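Long-range contacts in conjugal transfer protein TRWB (PDB 1E9R), which probably acts as a hexameric, ring-helicase-like P-loop NTPase that couples DNA to the secretion channel in bacterial conjugation: residues 81-86 / 232-237; 97-102 / 240-245; 133-138 / 212-217; 254-259 / 290-295. All blocks are in the same frame, centred on the assembly; numbering follows the deposited sequence.

Contact 1 of 4, residues 81-86 / 232-237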
# COMPACT_ATOMS: atom_id res chain seq x y z
N GLY B 81 27.61 -29.43 29.36
CA GLY B 81 27.14 -30.71 28.87
C GLY B 81 25.80 -30.71 28.17
O GLY B 81 25.15 -31.75 28.07
N ASP B 82 25.38 -29.56 27.66
CA ASP B 82 24.10 -29.44 26.97
C ASP B 82 24.17 -29.99 25.55
O ASP B 82 25.22 -29.93 24.91
CB ASP B 82 23.68 -27.97 26.92
CG ASP B 82 23.23 -27.43 28.27
OD1 ASP B 82 23.85 -27.78 29.29
OD2 ASP B 82 22.26 -26.65 28.30
N ARG B 83 23.05 -30.53 25.07
CA ARG B 83 22.99 -31.02 23.69
C ARG B 83 22.54 -29.85 22.81
O ARG B 83 21.77 -29.00 23.26
CB ARG B 83 21.97 -32.16 23.54
CG ARG B 83 22.41 -33.50 24.09
CD ARG B 83 21.42 -34.59 23.71
NE ARG B 83 21.57 -35.04 22.32
CZ ARG B 83 20.65 -35.75 21.67
NH1 ARG B 83 19.52 -36.08 22.27
NH2 ARG B 83 20.88 -36.16 20.43
N MET B 84 23.02 -29.81 21.58
CA MET B 84 22.64 -28.73 20.68
C MET B 84 22.75 -29.04 19.19
O MET B 84 23.50 -29.93 18.77
CB MET B 84 23.47 -27.48 21.01
CG MET B 84 24.96 -27.75 21.09
SD MET B 84 25.80 -26.52 22.10
CE MET B 84 26.86 -25.87 20.95
N VAL B 85 21.96 -28.32 18.40
CA VAL B 85 21.97 -28.45 16.94
C VAL B 85 22.50 -27.10 16.49
O VAL B 85 22.03 -26.06 16.94
CB VAL B 85 20.56 -28.65 16.37
CG1 VAL B 85 20.62 -28.65 14.86
CG2 VAL B 85 19.98 -29.95 16.87
N ILE B 86 23.49 -27.11 15.61
CA ILE B 86 24.09 -25.86 15.14
C ILE B 86 24.07 -25.70 13.63
O ILE B 86 24.55 -26.58 12.89
CB ILE B 86 25.56 -25.76 15.61
CG1 ILE B 86 25.62 -25.88 17.13
CG2 ILE B 86 26.17 -24.45 15.16
CD1 ILE B 86 27.04 -25.97 17.69
N ARG B 232 14.56 -37.37 14.29
CA ARG B 232 13.62 -37.63 15.38
C ARG B 232 14.22 -38.60 16.38
O ARG B 232 14.19 -38.37 17.60
CB ARG B 232 12.32 -38.22 14.85
CG ARG B 232 11.56 -37.29 13.95
CD ARG B 232 10.22 -37.87 13.57
NE ARG B 232 9.28 -37.90 14.68
CZ ARG B 232 8.01 -38.24 14.55
NH1 ARG B 232 7.53 -38.58 13.36
NH2 ARG B 232 7.20 -38.23 15.60
N SER B 233 14.75 -39.70 15.86
CA SER B 233 15.37 -40.73 16.69
C SER B 233 16.60 -40.15 17.39
O SER B 233 16.85 -40.45 18.56
CB SER B 233 15.77 -41.93 15.84
OG SER B 233 14.63 -42.52 15.23
N TRP B 234 17.36 -39.33 16.68
CA TRP B 234 18.54 -38.71 17.24
C TRP B 234 18.15 -37.84 18.45
O TRP B 234 18.81 -37.87 19.49
CB TRP B 234 19.22 -37.85 16.19
CG TRP B 234 20.39 -37.08 16.72
CD1 TRP B 234 21.63 -37.58 17.00
CD2 TRP B 234 20.42 -35.69 17.07
NE1 TRP B 234 22.43 -36.58 17.51
CE2 TRP B 234 21.71 -35.42 17.57
CE3 TRP B 234 19.47 -34.66 17.03
CZ2 TRP B 234 22.09 -34.14 18.01
CZ3 TRP B 234 19.85 -33.38 17.46
CH2 TRP B 234 21.15 -33.14 17.95
N LEU B 235 17.09 -37.06 18.31
CA LEU B 235 16.66 -36.19 19.40
C LEU B 235 16.31 -36.99 20.64
O LEU B 235 16.61 -36.58 21.76
CB LEU B 235 15.45 -35.36 18.98
CG LEU B 235 15.73 -34.22 18.00
CD1 LEU B 235 14.43 -33.59 17.54
CD2 LEU B 235 16.62 -33.19 18.66
N GLU B 236 15.70 -38.14 20.42
CA GLU B 236 15.29 -39.00 21.51
C GLU B 236 16.44 -39.75 22.15
O GLU B 236 16.35 -40.16 23.30
CB GLU B 236 14.25 -40.00 21.01
CG GLU B 236 13.04 -39.34 20.39
CD GLU B 236 12.04 -40.34 19.85
OE1 GLU B 236 12.43 -41.14 18.96
OE2 GLU B 236 10.87 -40.32 20.31
N ASP B 237 17.52 -39.94 21.41
CA ASP B 237 18.67 -40.66 21.93
C ASP B 237 19.44 -39.83 22.94
O ASP B 237 20.14 -38.89 22.57
CB ASP B 237 19.60 -41.07 20.79
CG ASP B 237 20.79 -41.90 21.27
OD1 ASP B 237 20.83 -42.26 22.47
OD2 ASP B 237 21.68 -42.18 20.44
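The strand segment 83-86 and the helix segment 232-236 run roughly antiparallel, at 149°, with their axes 11.1 Å apart at closest approach. R83 and L235 have the nearest CA atoms. R83 has the largest share of the contact. Its CB points toward the helix, and CG is anti to the carbonyl carbon. The chain then bends at chi3 and brings the guanidinium to the C-terminal end of the helix. R83 NH2 donates to W234 O at 2.8 Å, a nearly straight bond that lies in the guanidinium plane. R83 NH1 donates to L235 O at 3.0 Å, more bent. Both donors sit above the carbonyl planes. Together they bind two carbonyls near the C-terminal end of the helix, where its dipole would favour a positive charge. R83 NE takes a third partner, G241 O.

Strand 83-89 is an inner strand of the large mixed sheet of this P-loop NTPase domain, between 281-285 and 243-247. Helix 231-236 packs beside this end of it.

The W234 ring lies beneath the same guanidinium. R83 CZ stands 4.4 Å from the centroid of the six-membered ring of W234, over its face, in a cation-pi contact. The two planes are 67° apart, so the guanidinium meets the ring tip first, through NH2. W234 has CG anti to its backbone N (chi1 175°), which sends the indole toward the strand. At the ring edge V85 CG2 touches W234 CZ3 at 3.5 Å, and W234 also packs on L243.

Contact 2 of 4, residues 97-102 / 240-245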
# COMPACT_ATOMS: atom_id res chain seq x y z
N PHE B 97 34.44 -27.49 17.94
CA PHE B 97 33.73 -28.18 19.01
C PHE B 97 33.25 -29.59 18.68
O PHE B 97 32.67 -30.27 19.53
CB PHE B 97 32.53 -27.34 19.46
CG PHE B 97 32.88 -25.93 19.81
CD1 PHE B 97 33.84 -25.64 20.77
CD2 PHE B 97 32.25 -24.87 19.17
CE1 PHE B 97 34.16 -24.33 21.09
CE2 PHE B 97 32.56 -23.56 19.48
CZ PHE B 97 33.52 -23.29 20.45
N GLY B 98 33.50 -30.02 17.45
CA GLY B 98 33.08 -31.34 17.02
C GLY B 98 33.81 -32.51 17.66
O GLY B 98 35.03 -32.65 17.52
N ARG B 99 33.06 -33.35 18.37
CA ARG B 99 33.62 -34.52 19.02
C ARG B 99 33.31 -35.75 18.17
O ARG B 99 32.60 -35.66 17.17
CB ARG B 99 33.04 -34.70 20.42
CG ARG B 99 33.33 -33.53 21.36
CD ARG B 99 32.32 -33.51 22.50
NE ARG B 99 30.98 -33.91 22.03
CZ ARG B 99 29.86 -33.78 22.73
NH1 ARG B 99 29.88 -33.27 23.95
NH2 ARG B 99 28.70 -34.19 22.21
N ASP B 100 33.84 -36.89 18.59
CA ASP B 100 33.67 -38.13 17.85
C ASP B 100 32.24 -38.65 17.72
O ASP B 100 31.84 -39.13 16.65
CB ASP B 100 34.57 -39.19 18.47
CG ASP B 100 35.05 -40.21 17.45
OD1 ASP B 100 34.30 -41.18 17.16
OD2 ASP B 100 36.18 -40.03 16.93
N LYS B 101 31.47 -38.56 18.79
CA LYS B 101 30.09 -39.05 18.80
C LYS B 101 29.09 -38.09 18.16
O LYS B 101 27.89 -38.37 18.13
CB LYS B 101 29.65 -39.31 20.25
CG LYS B 101 29.84 -38.11 21.17
CD LYS B 101 29.29 -38.36 22.56
CE LYS B 101 27.79 -38.61 22.53
NZ LYS B 101 27.22 -38.74 23.89
N ASP B 102 29.57 -36.96 17.65
CA ASP B 102 28.69 -35.98 17.04
C ASP B 102 28.31 -36.29 15.59
O ASP B 102 29.01 -37.02 14.89
CB ASP B 102 29.29 -34.58 17.15
CG ASP B 102 29.43 -34.13 18.60
OD1 ASP B 102 28.57 -34.51 19.42
OD2 ASP B 102 30.40 -33.40 18.91
N GLY B 240 22.90 -39.42 22.27
CA GLY B 240 23.17 -38.80 20.99
C GLY B 240 24.07 -37.61 21.28
O GLY B 240 24.07 -37.08 22.40
N GLY B 241 24.86 -37.19 20.30
CA GLY B 241 25.74 -36.06 20.55
C GLY B 241 25.10 -34.75 20.14
O GLY B 241 23.96 -34.45 20.50
N ASN B 242 25.87 -33.96 19.40
CA ASN B 242 25.40 -32.68 18.90
C ASN B 242 25.32 -32.81 17.38
O ASN B 242 25.99 -33.65 16.79
CB ASN B 242 26.39 -31.58 19.28
CG ASN B 242 26.54 -31.44 20.78
OD1 ASN B 242 25.56 -31.53 21.53
ND2 ASN B 242 27.77 -31.20 21.23
N LEU B 243 24.49 -31.98 16.76
CA LEU B 243 24.32 -32.02 15.32
C LEU B 243 24.85 -30.75 14.66
O LEU B 243 24.46 -29.64 15.02
CB LEU B 243 22.84 -32.19 14.98
CG LEU B 243 22.47 -32.85 13.65
CD1 LEU B 243 20.97 -32.73 13.46
CD2 LEU B 243 23.19 -32.20 12.50
N PHE B 244 25.75 -30.90 13.69
CA PHE B 244 26.29 -29.74 12.98
C PHE B 244 25.81 -29.77 11.55
O PHE B 244 26.14 -30.69 10.80
CB PHE B 244 27.81 -29.75 12.95
CG PHE B 244 28.44 -29.64 14.29
CD1 PHE B 244 28.51 -30.75 15.13
CD2 PHE B 244 28.99 -28.44 14.70
CE1 PHE B 244 29.12 -30.65 16.38
CE2 PHE B 244 29.60 -28.32 15.95
CZ PHE B 244 29.67 -29.44 16.79
N ILE B 245 25.02 -28.76 11.18
CA ILE B 245 24.51 -28.64 9.82
C ILE B 245 25.46 -27.66 9.14
O ILE B 245 25.37 -26.45 9.33
CB ILE B 245 23.07 -28.09 9.79
CG1 ILE B 245 22.13 -29.10 10.44
CG2 ILE B 245 22.65 -27.78 8.36
CD1 ILE B 245 20.72 -28.62 10.59
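This contact lies near one margin of the large mixed sheet, where a type I beta turn, R99 to D102, leads into edge strand 103-105. The facing segment 240-245 runs from a loop into the first residues of the neighbouring strand 243-247. D102 and G241 have the nearest CA atoms, 4.6 Å apart. D102 is the centre. Its CG is anti to the carbonyl carbon (chi1 -63°), and the carboxylate turns back over its own turn. D102 OD1 accepts from N242 N at 2.8 Å, met from above the carboxylate plane. The same oxygen takes R99 NH2 at 2.8 Å on its syn lone pair, a salt bridge. D102 OD2 accepts from R99 N at 2.7 Å, and R99 NE adds a weak bond.

The N242 amide lies nearly parallel to the R99 guanidinium, 18° apart, with N242 ND2 over one face toward the rim. N242 OD1 is taken by M84 N of the next strand. G241 passes close under D102, where a CB would clash with D102 OD1 and K101 O. K101 NZ hydrogen-bonds to N239 O, and its CE rests 3.8 Å from G241 CA. F244 reaches G98, with CZ 3.9 Å from G98 CA, and D102 OD2 lies at its ring edge.

Three firm bonds and a weak one hold the D102 carboxylate. Their donors, and the charge of R99, would probably keep it ionised.

Contact 3 of 4, residues 133-138 / 212-217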
# COMPACT_ATOMS: atom_id res chain seq x y z
N SER B 133 8.18 -29.16 5.79
CA SER B 133 9.62 -28.92 6.04
C SER B 133 10.40 -28.91 4.73
O SER B 133 11.30 -28.10 4.54
CB SER B 133 10.20 -30.01 6.94
OG SER B 133 9.58 -30.02 8.21
N VAL B 134 10.04 -29.83 3.84
CA VAL B 134 10.68 -29.95 2.53
C VAL B 134 10.31 -28.76 1.65
O VAL B 134 11.15 -28.20 0.95
CB VAL B 134 10.26 -31.26 1.83
CG1 VAL B 134 10.85 -31.33 0.44
CG2 VAL B 134 10.70 -32.45 2.66
N VAL B 135 9.03 -28.39 1.69
CA VAL B 135 8.51 -27.28 0.92
C VAL B 135 8.10 -26.14 1.87
O VAL B 135 6.93 -26.02 2.27
CB VAL B 135 7.29 -27.72 0.09
CG1 VAL B 135 6.82 -26.59 -0.81
CG2 VAL B 135 7.64 -28.96 -0.73
N PRO B 136 9.06 -25.28 2.26
CA PRO B 136 8.71 -24.19 3.17
C PRO B 136 7.63 -23.25 2.64
O PRO B 136 7.24 -23.32 1.46
CB PRO B 136 10.05 -23.49 3.43
CG PRO B 136 10.87 -23.84 2.24
CD PRO B 136 10.50 -25.27 1.95
N ARG B 137 7.13 -22.40 3.53
CA ARG B 137 6.06 -21.46 3.19
C ARG B 137 6.45 -20.53 2.06
O ARG B 137 7.60 -20.08 1.96
CB ARG B 137 5.68 -20.64 4.42
CG ARG B 137 5.13 -21.46 5.55
CD ARG B 137 3.83 -22.12 5.17
NE ARG B 137 3.27 -22.80 6.32
CZ ARG B 137 2.18 -23.56 6.30
NH1 ARG B 137 1.51 -23.74 5.16
NH2 ARG B 137 1.75 -24.15 7.41
N GLY B 138 5.49 -20.22 1.21
CA GLY B 138 5.76 -19.33 0.11
C GLY B 138 5.99 -17.91 0.57
O GLY B 138 5.38 -17.44 1.54
N PHE B 212 6.79 -27.49 -10.52
CA PHE B 212 7.81 -26.45 -10.44
C PHE B 212 8.34 -26.27 -9.02
O PHE B 212 9.54 -26.19 -8.81
CB PHE B 212 7.25 -25.13 -10.97
CG PHE B 212 7.31 -25.01 -12.45
CD1 PHE B 212 8.51 -25.21 -13.12
CD2 PHE B 212 6.18 -24.68 -13.18
CE1 PHE B 212 8.59 -25.08 -14.49
CE2 PHE B 212 6.24 -24.55 -14.57
CZ PHE B 212 7.45 -24.74 -15.22
N VAL B 213 7.45 -26.21 -8.04
CA VAL B 213 7.90 -26.05 -6.66
C VAL B 213 8.85 -27.18 -6.34
O VAL B 213 9.97 -26.94 -5.90
CB VAL B 213 6.73 -26.11 -5.66
CG1 VAL B 213 7.26 -26.11 -4.25
CG2 VAL B 213 5.81 -24.92 -5.86
N LEU B 214 8.40 -28.41 -6.56
CA LEU B 214 9.21 -29.59 -6.29
C LEU B 214 10.50 -29.64 -7.08
O LEU B 214 11.51 -30.17 -6.61
CB LEU B 214 8.38 -30.85 -6.55
CG LEU B 214 7.67 -31.52 -5.37
CD1 LEU B 214 7.44 -30.54 -4.23
CD2 LEU B 214 6.36 -32.11 -5.88
N SER B 215 10.48 -29.10 -8.29
CA SER B 215 11.69 -29.08 -9.10
C SER B 215 12.72 -28.17 -8.42
O SER B 215 13.92 -28.37 -8.57
CB SER B 215 11.37 -28.56 -10.51
OG SER B 215 12.04 -27.33 -10.78
N ASP B 216 12.24 -27.18 -7.67
CA ASP B 216 13.12 -26.24 -6.98
C ASP B 216 13.57 -26.75 -5.63
O ASP B 216 14.72 -26.53 -5.24
CB ASP B 216 12.43 -24.89 -6.77
CG ASP B 216 12.17 -24.14 -8.07
OD1 ASP B 216 13.02 -24.21 -8.99
OD2 ASP B 216 11.12 -23.46 -8.18
N LYS B 217 12.69 -27.43 -4.92
CA LYS B 217 13.01 -27.92 -3.59
C LYS B 217 13.74 -29.25 -3.46
O LYS B 217 14.67 -29.37 -2.67
CB LYS B 217 11.74 -27.97 -2.73
CG LYS B 217 10.93 -26.69 -2.72
CD LYS B 217 11.77 -25.50 -2.32
CE LYS B 217 11.03 -24.21 -2.58
NZ LYS B 217 11.92 -23.03 -2.40
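Two helix ends meet here in the helical part of the chain inserted between strands 103-105 and 243-247 of the P-loop NTPase domain. Helix 126-134 ends at V134, and the following loop packs on the last turn of helix 201-217. V135 and K217 have the most surface buried, and their CA atoms are the nearest pair, 6.4 Å apart.

V135 offers a different methyl to each of two residues. Its CG1, anti to the backbone N (chi1 -175°), meets V213 CG1 at 3.5 Å. Its CG2 meets L214 CD1 at 3.8 Å. Both pairs cross at about a right angle. V134 and P136 add smaller surfaces. No hydrogen bond joins the segments. The closest contact is between the valine methyls.

K217 points its CB toward the loop. Its chain bends at chi2 (-54°), and the ammonium goes on to a salt bridge with E292. A bound sulfate, probably from the crystallisation liquor, lies about 6 Å from this side chain. On the neighbouring subunit, Y149 and L152 meet F212, so helix 201-217 also contributes to the assembly. The base of the lysine sits against the end of helix 126-134, with K217 CB 3.7 Å from V134 O.

Contact 4 of 4, residues 254-259 / 290-295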
# COMPACT_ATOMS: atom_id res chain seq x y z
N ALA B 254 22.13 -22.86 -3.18
CA ALA B 254 21.68 -24.16 -3.63
C ALA B 254 21.18 -25.04 -2.48
O ALA B 254 20.25 -25.83 -2.64
CB ALA B 254 22.81 -24.87 -4.37
N LEU B 255 21.80 -24.88 -1.31
CA LEU B 255 21.45 -25.68 -0.15
C LEU B 255 20.38 -25.08 0.74
O LEU B 255 19.89 -25.73 1.65
CB LEU B 255 22.71 -25.96 0.68
CG LEU B 255 23.66 -26.99 0.08
CD1 LEU B 255 24.97 -27.03 0.85
CD2 LEU B 255 22.99 -28.36 0.10
N ARG B 256 20.01 -23.83 0.48
CA ARG B 256 18.99 -23.14 1.28
C ARG B 256 17.75 -23.99 1.60
O ARG B 256 17.36 -24.12 2.77
CB ARG B 256 18.58 -21.85 0.57
CG ARG B 256 17.82 -20.88 1.42
CD ARG B 256 17.61 -19.59 0.66
NE ARG B 256 17.01 -18.55 1.50
CZ ARG B 256 15.79 -18.03 1.32
NH1 ARG B 256 15.02 -18.47 0.32
NH2 ARG B 256 15.33 -17.08 2.14
N PRO B 257 17.11 -24.59 0.58
CA PRO B 257 15.93 -25.40 0.93
C PRO B 257 16.19 -26.66 1.78
O PRO B 257 15.37 -27.02 2.62
CB PRO B 257 15.31 -25.71 -0.44
CG PRO B 257 16.42 -25.56 -1.39
CD PRO B 257 17.18 -24.38 -0.87
N LEU B 258 17.33 -27.32 1.56
CA LEU B 258 17.67 -28.53 2.32
C LEU B 258 17.94 -28.19 3.78
O LEU B 258 17.40 -28.82 4.68
CB LEU B 258 18.92 -29.21 1.75
CG LEU B 258 18.92 -30.75 1.82
CD1 LEU B 258 20.35 -31.27 1.77
CD2 LEU B 258 18.23 -31.24 3.08
N ILE B 259 18.80 -27.18 3.99
CA ILE B 259 19.15 -26.73 5.34
C ILE B 259 17.87 -26.26 6.03
O ILE B 259 17.61 -26.61 7.19
CB ILE B 259 20.20 -25.60 5.28
CG1 ILE B 259 21.50 -26.12 4.66
CG2 ILE B 259 20.51 -25.09 6.67
CD1 ILE B 259 22.42 -25.02 4.12
N SER B 290 18.43 -16.06 6.37
CA SER B 290 19.08 -16.76 5.26
C SER B 290 18.37 -18.06 4.95
O SER B 290 18.55 -18.63 3.88
CB SER B 290 20.54 -17.08 5.59
OG SER B 290 21.33 -15.93 5.40
N LEU B 291 17.57 -18.52 5.91
CA LEU B 291 16.80 -19.73 5.73
C LEU B 291 15.50 -19.34 5.04
O LEU B 291 15.23 -18.16 4.88
CB LEU B 291 16.50 -20.37 7.09
CG LEU B 291 17.67 -20.85 7.96
CD1 LEU B 291 17.14 -21.42 9.25
CD2 LEU B 291 18.48 -21.89 7.22
N GLU B 292 14.71 -20.32 4.61
CA GLU B 292 13.44 -20.00 3.97
C GLU B 292 12.43 -19.65 5.07
O GLU B 292 12.76 -19.68 6.27
CB GLU B 292 12.91 -21.18 3.14
CG GLU B 292 13.80 -21.57 1.96
CD GLU B 292 13.01 -21.85 0.68
OE1 GLU B 292 11.81 -21.51 0.62
OE2 GLU B 292 13.60 -22.40 -0.28
N LYS B 293 11.21 -19.32 4.67
CA LYS B 293 10.17 -19.00 5.64
C LYS B 293 9.75 -20.33 6.27
O LYS B 293 8.93 -21.06 5.72
CB LYS B 293 9.00 -18.34 4.93
CG LYS B 293 7.84 -17.99 5.83
CD LYS B 293 6.81 -17.18 5.08
CE LYS B 293 5.64 -16.82 5.99
NZ LYS B 293 4.75 -15.83 5.31
N LEU B 294 10.32 -20.64 7.43
CA LEU B 294 10.03 -21.89 8.13
C LEU B 294 8.60 -22.01 8.64
O LEU B 294 8.04 -21.06 9.17
CB LEU B 294 11.01 -22.09 9.29
CG LEU B 294 12.48 -21.97 8.87
CD1 LEU B 294 13.36 -22.23 10.07
CD2 LEU B 294 12.79 -22.97 7.78
N ALA B 295 8.02 -23.19 8.47
CA ALA B 295 6.65 -23.43 8.88
C ALA B 295 6.47 -23.73 10.36
O ALA B 295 5.42 -23.44 10.93
CB ALA B 295 6.08 -24.58 8.06
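R256 NE is the best-held polar atom of the contact, and one bond grips it. It donates to S290 O at 2.8 Å, with an N-H...O angle of 146°. The oxygen lies in the guanidinium plane, while the donor stands above the carbonyl plane of S290. R256 NH2 is also close to L291 O, at 2.9 Å, but the angle is too poor for a hydrogen bond. The side chain gets there by stretching out. CG is anti to the backbone N (chi1 -165°), and the chain stays extended to NE.

E292 crosses the guanidinium obliquely, over one face. R256 NH1 lies 3.7 Å from E292 CG. The two planar groups are 19° apart. The carboxylate stays beyond salt-bridge range, with E292 OE2 4.2 Å from R256 NH1 and well out of the guanidinium plane. Only a general attraction of charges is likely here. The salt bridge of E292 OE2 is with K217 NZ.

Helix 252-269, kinked at P257 and L258, follows strand 243-247 in the P-loop NTPase domain. The loop 290-295 comes after strand 281-285 of the same sheet and runs past the first part of this helix. S260 OG, one turn on from R256, links R256 O and E292 N. P257 CB touches E292 OE2 at 3.7 Å. On the buried side I259 CG2 meets L291 CD2 at 3.8 Å, the two side chains at about a right angle, and I259 also packs on I245 and W247.

In the fold
All four contacts lie in the P-loop NTPase part of the chain. Contacts 1 and 2 are neighbours, with centres 9 Å apart. They share the large mixed sheet through adjacent strands 83-89 and 243-247, and their segments alternate along the chain. Contact 3 is nested inside the loops they close, yet its centre is 26 to 28 Å from theirs. Contact 4 follows in series. Its centre is 10 Å from that of contact 3, joined by the K217 to E292 salt bridge and by a probable backbone hydrogen bond between R137 and K293. It also touches contact 2, where I245 meets I259. Contact 4 thus touches both the large mixed sheet and the inserted helices.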